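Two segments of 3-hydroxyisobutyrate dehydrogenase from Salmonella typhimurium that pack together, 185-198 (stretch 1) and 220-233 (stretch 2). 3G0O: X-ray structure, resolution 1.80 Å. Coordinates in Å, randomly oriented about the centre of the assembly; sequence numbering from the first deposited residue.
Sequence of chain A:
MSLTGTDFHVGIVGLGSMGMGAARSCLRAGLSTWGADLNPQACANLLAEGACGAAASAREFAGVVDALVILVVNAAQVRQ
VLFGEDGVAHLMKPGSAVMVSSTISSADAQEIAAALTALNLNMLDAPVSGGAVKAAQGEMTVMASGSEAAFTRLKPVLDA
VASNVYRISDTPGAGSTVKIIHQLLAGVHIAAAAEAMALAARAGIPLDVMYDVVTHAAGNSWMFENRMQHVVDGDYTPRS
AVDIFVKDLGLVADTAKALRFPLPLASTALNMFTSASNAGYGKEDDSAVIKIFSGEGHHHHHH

Stretch 1 (185-198) LAGVHIAAAAEAMA
Stretch 2, residues 220-233: NSWMFENRMQHVVD

At the apolar centre the small side chain of Ala193 points toward stretch 2 and lets the backbones come close; its CB lies 3.4 Å from Phe224 CD1 and 3.7 Å from Met228 CG. Around this point two helices of 3-hydroxyisobutyrate dehydrogenase cross with their N-to-C directions 56° apart (signed angle -56°) and their axes 8.3 Å apart at closest approach, burying 587 Å² in total. Stretch 1 is helical throughout, with phi/psi near -64/-43; stretch 2 is helical from Trp222 to Val232, kinked where the N atoms of Gln229 and His230 lack bonds to the preceding turn; Met228 has psi -11°, and His230 N bonds Arg227 O at 3.0 Å. The register is set by CA pairs: Ile190 CA lies 5.6 Å from Met223 CA, and Ala193 CA lies 5.3 Å from Phe224 CA. Phe224 (chi1 179°, t; chi2 97°) leaves its helix sideways, but its ring end comes nearer to stretch 1, meeting Ala193 CB obliquely. One turn on, Met197, a selenomethionine (m, m, chi3 -101°), brings SE to 3.8 Å from Phe224 CZ and 5.0 Å from the Phe224 ring centroid, 71° off the ring normal. Met197 CG lies 3.5 Å from SE of Met228, also selenomethionine (m, m, chi3 93°), and Met197 CE reaches Val232 CG2 (chi1 t) at 3.9 Å. Met228 SE also sits 3.9 Å from Ala194 N, packing against the backbone.

Near the start of helix 222-232, and in the first half of stretch 1, selenomethionine Met223 (m, m, t) points toward stretch 1. Its CB is 3.8 Å from Ile190 CG1 and 3.9 Å from His189 CB, while its CE extends to Ala186 CB at 3.6 Å. Ile190 (m, t) departs sideways, yet its end approaches stretch 2: CD1 lies 3.8 Å from Arg227 NE, an oblique contact with the guanidinium. Arg227 (m, m, t, chi4 -96°) also donates from NH1 to Asn226 OD1 at 2.9 Å.

No direct hydrogen bond joins the stretches; two waters bridge the polar edge instead. Ser221 (phi/psi -146/157, chi1 p) is the N-cap, its OG accepting from Phe224 N at 2.7 Å and lying 4.0 Å from His189 CB. One water donates to His189 O at 3.0 Å and hydrogen-bonds Ser221 OG at 2.7 Å, tying the cap to the facing helix. The other accepts from Met223 N at 2.9 Å and hydrogen-bonds His189 ND1 at 3.1 Å (His189 chi1 m, chi2 166°), so a first-turn amide of stretch 2 is also satisfied.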

ATOM      1  N   LEU A 185      -0.126  -4.734  -8.802  1.00 13.06           N
ATOM      2  CA  LEU A 185       0.068  -4.041  -7.531  1.00 13.47           C
ATOM      3  C   LEU A 185      -0.150  -4.973  -6.337  1.00 14.07           C
ATOM      4  O   LEU A 185       0.654  -4.998  -5.408  1.00 12.85           O
ATOM      5  CB  LEU A 185      -0.872  -2.836  -7.441  1.00 14.97           C
ATOM      6  CG  LEU A 185      -0.493  -1.643  -8.329  1.00 17.46           C
ATOM      7  CD1 LEU A 185      -1.614  -0.618  -8.343  1.00 18.35           C
ATOM      8  CD2 LEU A 185       0.799  -1.022  -7.812  1.00 16.38           C
ATOM      9  N   ALA A 186      -1.236  -5.738  -6.359  1.00 14.34           N
ATOM     10  CA  ALA A 186      -1.527  -6.656  -5.262  1.00 13.63           C
ATOM     11  C   ALA A 186      -0.358  -7.624  -5.071  1.00 13.83           C
ATOM     12  O   ALA A 186       0.113  -7.826  -3.955  1.00 12.55           O
ATOM     13  CB  ALA A 186      -2.815  -7.436  -5.550  1.00 12.91           C
ATOM     14  N   GLY A 187       0.110  -8.207  -6.173  1.00 11.31           N
ATOM     15  CA  GLY A 187       1.207  -9.158  -6.105  1.00 10.72           C
ATOM     16  C   GLY A 187       2.520  -8.564  -5.634  1.00 11.79           C
ATOM     17  O   GLY A 187       3.196  -9.142  -4.778  1.00 10.25           O
ATOM     18  N   VAL A 188       2.892  -7.422  -6.202  1.00  9.67           N
ATOM     19  CA  VAL A 188       4.134  -6.770  -5.815  1.00 10.97           C
ATOM     20  C   VAL A 188       4.067  -6.334  -4.356  1.00 11.18           C
ATOM     21  O   VAL A 188       5.047  -6.447  -3.625  1.00  9.59           O
ATOM     22  CB  VAL A 188       4.421  -5.540  -6.703  1.00 11.00           C
ATOM     23  CG1 VAL A 188       5.570  -4.724  -6.118  1.00 12.10           C
ATOM     24  CG2 VAL A 188       4.768  -5.997  -8.117  1.00 10.60           C
ATOM     25  N   HIS A 189       2.908  -5.847  -3.925  1.00  9.64           N
ATOM     26  CA  HIS A 189       2.779  -5.406  -2.540  1.00 11.31           C
ATOM     27  C   HIS A 189       2.931  -6.558  -1.547  1.00 10.79           C
ATOM     28  O   HIS A 189       3.576  -6.397  -0.511  1.00 12.25           O
ATOM     29  CB  HIS A 189       1.453  -4.670  -2.336  1.00 10.62           C
ATOM     30  CG  HIS A 189       1.404  -3.331  -3.010  1.00 10.54           C
ATOM     31  ND1 HIS A 189       0.231  -2.634  -3.203  1.00 10.73           N
ATOM     32  CD2 HIS A 189       2.383  -2.578  -3.567  1.00 11.64           C
ATOM     33  CE1 HIS A 189       0.488  -1.514  -3.854  1.00 11.19           C
ATOM     34  NE2 HIS A 189       1.787  -1.456  -4.088  1.00 10.85           N
ATOM     35  N   ILE A 190       2.362  -7.720  -1.845  1.00 10.26           N
ATOM     36  CA  ILE A 190       2.524  -8.840  -0.923  1.00 11.50           C
ATOM     37  C   ILE A 190       4.008  -9.208  -0.842  1.00 11.36           C
ATOM     38  O   ILE A 190       4.553  -9.386   0.246  1.00 10.53           O
ATOM     39  CB  ILE A 190       1.729 -10.087  -1.364  1.00 11.16           C
ATOM     40  CG1 ILE A 190       0.224  -9.807  -1.265  1.00 10.93           C
ATOM     41  CG2 ILE A 190       2.097 -11.272  -0.466  1.00 10.71           C
ATOM     42  CD1 ILE A 190      -0.653 -10.904  -1.844  1.00 11.90           C
ATOM     43  N   ALA A 191       4.662  -9.304  -1.996  1.00 11.28           N
ATOM     44  CA  ALA A 191       6.076  -9.661  -2.023  1.00 12.39           C
ATOM     45  C   ALA A 191       6.954  -8.616  -1.334  1.00 12.40           C
ATOM     46  O   ALA A 191       7.896  -8.967  -0.623  1.00 11.76           O
ATOM     47  CB  ALA A 191       6.543  -9.879  -3.477  1.00 10.99           C
ATOM     48  N   ALA A 192       6.651  -7.337  -1.542  1.00 11.99           N
ATOM     49  CA  ALA A 192       7.427  -6.272  -0.919  1.00 12.95           C
ATOM     50  C   ALA A 192       7.242  -6.321   0.595  1.00 13.09           C
ATOM     51  O   ALA A 192       8.194  -6.136   1.347  1.00 10.29           O
ATOM     52  CB  ALA A 192       6.997  -4.907  -1.468  1.00 11.77           C
ATOM     53  N   ALA A 193       6.016  -6.582   1.041  1.00 12.45           N
ATOM     54  CA  ALA A 193       5.747  -6.667   2.473  1.00 10.84           C
ATOM     55  C   ALA A 193       6.601  -7.789   3.060  1.00 13.52           C
ATOM     56  O   ALA A 193       7.260  -7.613   4.089  1.00 12.23           O
ATOM     57  CB  ALA A 193       4.262  -6.948   2.720  1.00 11.31           C
ATOM     58  N   ALA A 194       6.596  -8.939   2.388  1.00 11.80           N
ATOM     59  CA  ALA A 194       7.362 -10.090   2.843  1.00 11.63           C
ATOM     60  C   ALA A 194       8.848  -9.776   2.901  1.00 12.02           C
ATOM     61  O   ALA A 194       9.531 -10.133   3.861  1.00 11.13           O
ATOM     62  CB  ALA A 194       7.122 -11.279   1.924  1.00 10.69           C
ATOM     63  N   GLU A 195       9.352  -9.110   1.868  1.00 11.82           N
ATOM     64  CA  GLU A 195      10.763  -8.759   1.822  1.00 13.14           C
ATOM     65  C   GLU A 195      11.128  -7.875   3.009  1.00 13.29           C
ATOM     66  O   GLU A 195      12.132  -8.112   3.683  1.00 14.50           O
ATOM     67  CB  GLU A 195      11.083  -8.042   0.506  1.00 11.72           C
ATOM     68  CG  GLU A 195      12.548  -7.664   0.331  1.00 13.27           C
ATOM     69  CD  GLU A 195      12.849  -7.214  -1.082  1.00 15.13           C
ATOM     70  OE1 GLU A 195      12.573  -7.992  -2.023  1.00 15.12           O
ATOM     71  OE2 GLU A 195      13.356  -6.087  -1.254  1.00 16.18           O
ATOM     72  N   ALA A 196      10.299  -6.871   3.277  1.00 13.87           N
ATOM     73  CA  ALA A 196      10.548  -5.947   4.382  1.00 15.15           C
ATOM     74  C   ALA A 196      10.481  -6.614   5.757  1.00 14.39           C
ATOM     75  O   ALA A 196      11.296  -6.322   6.633  1.00 13.20           O
ATOM     76  CB  ALA A 196       9.564  -4.790   4.319  1.00 13.09           C
HETATM   77  N   MSE A 197       9.521  -7.512   5.947  1.00 13.42           N
HETATM   78  CA  MSE A 197       9.387  -8.188   7.237  1.00 14.43           C
HETATM   79  C   MSE A 197      10.511  -9.195   7.458  1.00 13.44           C
HETATM   80  O   MSE A 197      10.981  -9.360   8.573  1.00 14.02           O
HETATM   81  CB  MSE A 197       8.020  -8.873   7.350  1.00 13.45           C
HETATM   82  CG  MSE A 197       6.862  -7.894   7.470  1.00 14.93           C
HETATM   83 SE   MSE A 197       6.915  -6.842   9.132  1.00 27.50          SE
HETATM   84  CE  MSE A 197       5.593  -7.837  10.122  1.00 22.86           C
ATOM     85  N   ALA A 198      10.945  -9.867   6.393  1.00 12.30           N
ATOM     86  CA  ALA A 198      12.036 -10.823   6.527  1.00 12.42           C
ATOM     87  C   ALA A 198      13.299 -10.043   6.903  1.00 12.60           C
ATOM     88  O   ALA A 198      14.096 -10.492   7.724  1.00 10.98           O
ATOM     89  CB  ALA A 198      12.247 -11.584   5.213  1.00 11.31           C
ATOM     90  N   ASN A 220       2.672   1.875   4.399  1.00 13.53           N
ATOM     91  CA  ASN A 220       1.621   0.871   4.498  1.00 14.67           C
ATOM     92  C   ASN A 220       0.942   0.592   3.161  1.00 13.79           C
ATOM     93  O   ASN A 220       0.958   1.423   2.250  1.00 13.37           O
ATOM     94  CB  ASN A 220       0.578   1.336   5.522  1.00 14.35           C
ATOM     95  CG  ASN A 220      -0.393   0.235   5.925  1.00 15.08           C
ATOM     96  OD1 ASN A 220      -0.045  -0.947   5.946  1.00 15.26           O
ATOM     97  ND2 ASN A 220      -1.615   0.629   6.274  1.00 15.57           N
ATOM     98  N   SER A 221       0.371  -0.602   3.043  1.00 13.08           N
ATOM     99  CA  SER A 221      -0.375  -0.978   1.851  1.00 13.97           C
ATOM    100  C   SER A 221      -1.499  -1.868   2.349  1.00 13.35           C
ATOM    101  O   SER A 221      -1.404  -2.447   3.438  1.00 13.57           O
ATOM    102  CB  SER A 221       0.494  -1.744   0.851  1.00 12.01           C
ATOM    103  OG  SER A 221       0.697  -3.087   1.256  1.00 12.78           O
ATOM    104  N   TRP A 222      -2.566  -1.970   1.568  1.00 12.55           N
ATOM    105  CA  TRP A 222      -3.683  -2.812   1.967  1.00 14.21           C
ATOM    106  C   TRP A 222      -3.174  -4.244   2.127  1.00 13.07           C
ATOM    107  O   TRP A 222      -3.517  -4.929   3.088  1.00 12.82           O
ATOM    108  CB  TRP A 222      -4.795  -2.777   0.914  1.00 13.32           C
ATOM    109  CG  TRP A 222      -6.089  -3.351   1.416  1.00 16.31           C
ATOM    110  CD1 TRP A 222      -7.127  -2.666   1.983  1.00 18.48           C
ATOM    111  CD2 TRP A 222      -6.459  -4.739   1.448  1.00 17.22           C
ATOM    112  NE1 TRP A 222      -8.118  -3.540   2.368  1.00 18.03           N
ATOM    113  CE2 TRP A 222      -7.737  -4.814   2.052  1.00 18.69           C
ATOM    114  CE3 TRP A 222      -5.839  -5.921   1.026  1.00 15.60           C
ATOM    115  CZ2 TRP A 222      -8.400  -6.032   2.246  1.00 18.74           C
ATOM    116  CZ3 TRP A 222      -6.501  -7.130   1.219  1.00 18.25           C
ATOM    117  CH2 TRP A 222      -7.769  -7.174   1.824  1.00 18.86           C
HETATM  118  N   MSE A 223      -2.345  -4.695   1.186  1.00 13.01           N
HETATM  119  CA  MSE A 223      -1.811  -6.050   1.266  1.00 13.61           C
HETATM  120  C   MSE A 223      -0.859  -6.257   2.437  1.00 15.32           C
HETATM  121  O   MSE A 223      -0.836  -7.331   3.032  1.00 13.34           O
HETATM  122  CB  MSE A 223      -1.130  -6.438  -0.052  1.00 14.03           C
HETATM  123  CG  MSE A 223      -2.130  -6.771  -1.146  1.00 15.93           C
HETATM  124 SE   MSE A 223      -3.304  -8.251  -0.621  1.00 25.34          SE
HETATM  125  CE  MSE A 223      -4.039  -8.662  -2.368  1.00 20.88           C
ATOM    126  N   PHE A 224      -0.064  -5.245   2.771  1.00 11.97           N
ATOM    127  CA  PHE A 224       0.837  -5.382   3.905  1.00 13.40           C
ATOM    128  C   PHE A 224      -0.014  -5.589   5.158  1.00 14.93           C
ATOM    129  O   PHE A 224       0.180  -6.545   5.912  1.00  9.47           O
ATOM    130  CB  PHE A 224       1.691  -4.121   4.104  1.00 13.95           C
ATOM    131  CG  PHE A 224       2.619  -4.207   5.289  1.00 13.27           C
ATOM    132  CD1 PHE A 224       3.954  -4.575   5.124  1.00 13.29           C
ATOM    133  CD2 PHE A 224       2.140  -3.993   6.579  1.00 13.54           C
ATOM    134  CE1 PHE A 224       4.799  -4.733   6.227  1.00 14.41           C
ATOM    135  CE2 PHE A 224       2.973  -4.150   7.689  1.00 13.42           C
ATOM    136  CZ  PHE A 224       4.307  -4.523   7.513  1.00 14.29           C
ATOM    137  N   GLU A 225      -0.966  -4.688   5.366  1.00 14.45           N
ATOM    138  CA  GLU A 225      -1.813  -4.763   6.547  1.00 16.41           C
ATOM    139  C   GLU A 225      -2.581  -6.075   6.649  1.00 16.42           C
ATOM    140  O   GLU A 225      -2.698  -6.647   7.733  1.00 17.93           O
ATOM    141  CB  GLU A 225      -2.789  -3.581   6.588  1.00 17.44           C
ATOM    142  CG  GLU A 225      -3.413  -3.389   7.961  1.00 19.74           C
ATOM    143  CD  GLU A 225      -4.149  -2.071   8.113  1.00 23.01           C
ATOM    144  OE1 GLU A 225      -3.746  -1.074   7.484  1.00 20.64           O
ATOM    145  OE2 GLU A 225      -5.124  -2.025   8.885  1.00 25.32           O
ATOM    146  N   ASN A 226      -3.087  -6.567   5.525  1.00 17.13           N
ATOM    147  CA  ASN A 226      -3.847  -7.811   5.538  1.00 17.48           C
ATOM    148  C   ASN A 226      -2.994  -9.069   5.650  1.00 17.64           C
ATOM    149  O   ASN A 226      -3.215  -9.899   6.535  1.00 17.04           O
ATOM    150  CB  ASN A 226      -4.720  -7.902   4.287  1.00 17.97           C
ATOM    151  CG  ASN A 226      -5.608  -9.129   4.291  1.00 18.41           C
ATOM    152  OD1 ASN A 226      -5.226 -10.196   3.805  1.00 18.75           O
ATOM    153  ND2 ASN A 226      -6.799  -8.987   4.857  1.00 19.64           N
ATOM    154  N   ARG A 227      -2.005  -9.199   4.769  1.00 17.27           N
ATOM    155  CA  ARG A 227      -1.148 -10.379   4.746  1.00 18.09           C
ATOM    156  C   ARG A 227      -0.100 -10.492   5.856  1.00 17.81           C
ATOM    157  O   ARG A 227       0.157 -11.589   6.361  1.00 17.57           O
ATOM    158  CB  ARG A 227      -0.465 -10.472   3.376  1.00 18.91           C
ATOM    159  CG  ARG A 227      -1.440 -10.454   2.193  1.00 20.52           C
ATOM    160  CD  ARG A 227      -2.443 -11.578   2.303  1.00 20.86           C
ATOM    161  NE  ARG A 227      -2.924 -12.019   0.996  1.00 19.12           N
ATOM    162  CZ  ARG A 227      -4.045 -11.607   0.412  1.00 16.90           C
ATOM    163  NH1 ARG A 227      -4.837 -10.725   1.009  1.00 17.51           N
ATOM    164  NH2 ARG A 227      -4.373 -12.086  -0.778  1.00 15.20           N
HETATM  165  N   MSE A 228       0.504  -9.378   6.253  1.00 16.38           N
HETATM  166  CA  MSE A 228       1.531  -9.475   7.281  1.00 18.95           C
HETATM  167  C   MSE A 228       1.015  -9.828   8.676  1.00 19.13           C
HETATM  168  O   MSE A 228       1.800 -10.133   9.572  1.00 19.72           O
HETATM  169  CB  MSE A 228       2.390  -8.210   7.312  1.00 18.02           C
HETATM  170  CG  MSE A 228       3.259  -8.031   6.062  1.00 19.15           C
HETATM  171 SE   MSE A 228       4.400  -9.560   5.596  1.00 26.08          SE
HETATM  172  CE  MSE A 228       3.203 -10.480   4.361  1.00 20.24           C
ATOM    173  N   GLN A 229      -0.299  -9.794   8.862  1.00 21.33           N
ATOM    174  CA  GLN A 229      -0.867 -10.180  10.147  1.00 21.97           C
ATOM    175  C   GLN A 229      -0.700 -11.701  10.221  1.00 21.14           C
ATOM    176  O   GLN A 229      -0.457 -12.266  11.285  1.00 21.22           O
ATOM    177  CB  GLN A 229      -2.351  -9.814  10.220  1.00 24.11           C
ATOM    178  CG  GLN A 229      -3.000 -10.173  11.552  1.00 28.11           C
ATOM    179  CD  GLN A 229      -2.372  -9.439  12.727  1.00 29.74           C
ATOM    180  OE1 GLN A 229      -2.477  -8.217  12.837  1.00 31.13           O
ATOM    181  NE2 GLN A 229      -1.708 -10.182  13.605  1.00 31.32           N
ATOM    182  N   HIS A 230      -0.822 -12.359   9.071  1.00 20.50           N
ATOM    183  CA  HIS A 230      -0.664 -13.806   9.002  1.00 20.77           C
ATOM    184  C   HIS A 230       0.762 -14.156   9.414  1.00 21.04           C
ATOM    185  O   HIS A 230       0.993 -15.129  10.137  1.00 22.40           O
ATOM    186  CB  HIS A 230      -0.920 -14.305   7.573  1.00 20.46           C
ATOM    187  CG  HIS A 230      -2.276 -13.964   7.042  1.00 20.36           C
ATOM    188  ND1 HIS A 230      -2.625 -14.148   5.720  1.00 20.09           N
ATOM    189  CD2 HIS A 230      -3.371 -13.446   7.649  1.00 20.88           C
ATOM    190  CE1 HIS A 230      -3.873 -13.755   5.536  1.00 22.46           C
ATOM    191  NE2 HIS A 230      -4.347 -13.324   6.693  1.00 22.32           N
ATOM    192  N   VAL A 231       1.720 -13.360   8.945  1.00 18.13           N
ATOM    193  CA  VAL A 231       3.124 -13.585   9.267  1.00 19.44           C
ATOM    194  C   VAL A 231       3.393 -13.386  10.750  1.00 20.36           C
ATOM    195  O   VAL A 231       4.087 -14.187  11.373  1.00 20.49           O
ATOM    196  CB  VAL A 231       4.047 -12.640   8.475  1.00 17.51           C
ATOM    197  CG1 VAL A 231       5.480 -12.763   8.974  1.00 18.80           C
ATOM    198  CG2 VAL A 231       3.977 -12.976   6.989  1.00 18.91           C
ATOM    199  N   VAL A 232       2.856 -12.308  11.309  1.00 20.58           N
ATOM    200  CA  VAL A 232       3.049 -12.030  12.723  1.00 23.03           C
ATOM    201  C   VAL A 232       2.485 -13.177  13.555  1.00 25.50           C
ATOM    202  O   VAL A 232       3.079 -13.579  14.559  1.00 26.67           O
ATOM    203  CB  VAL A 232       2.351 -10.717  13.138  1.00 23.85           C
ATOM    204  CG1 VAL A 232       2.468 -10.517  14.638  1.00 21.99           C
ATOM    205  CG2 VAL A 232       2.982  -9.539  12.400  1.00 22.35           C
ATOM    206  N   ASP A 233       1.342 -13.710  13.129  1.00 26.35           N
ATOM    207  CA  ASP A 233       0.707 -14.810  13.844  1.00 28.20           C
ATOM    208  C   ASP A 233       1.262 -16.175  13.450  1.00 28.50           C
ATOM    209  O   ASP A 233       0.882 -17.190  14.030  1.00 30.85           O
ATOM    210  CB  ASP A 233      -0.808 -14.795  13.619  1.00 28.80           C
ATOM    211  CG  ASP A 233      -1.474 -13.560  14.196  1.00 30.38           C
ATOM    212  OD1 ASP A 233      -1.054 -13.110  15.281  1.00 30.90           O
ATOM    213  OD2 ASP A 233      -2.426 -13.048  13.571  1.00 31.32           O
TER
HETATM  214  O   HOH W   1      -2.159  -3.399  -1.399  1.00 11.48           O
HETATM  215  O   HOH W   2       3.220  -3.804   0.854  1.00 12.50           O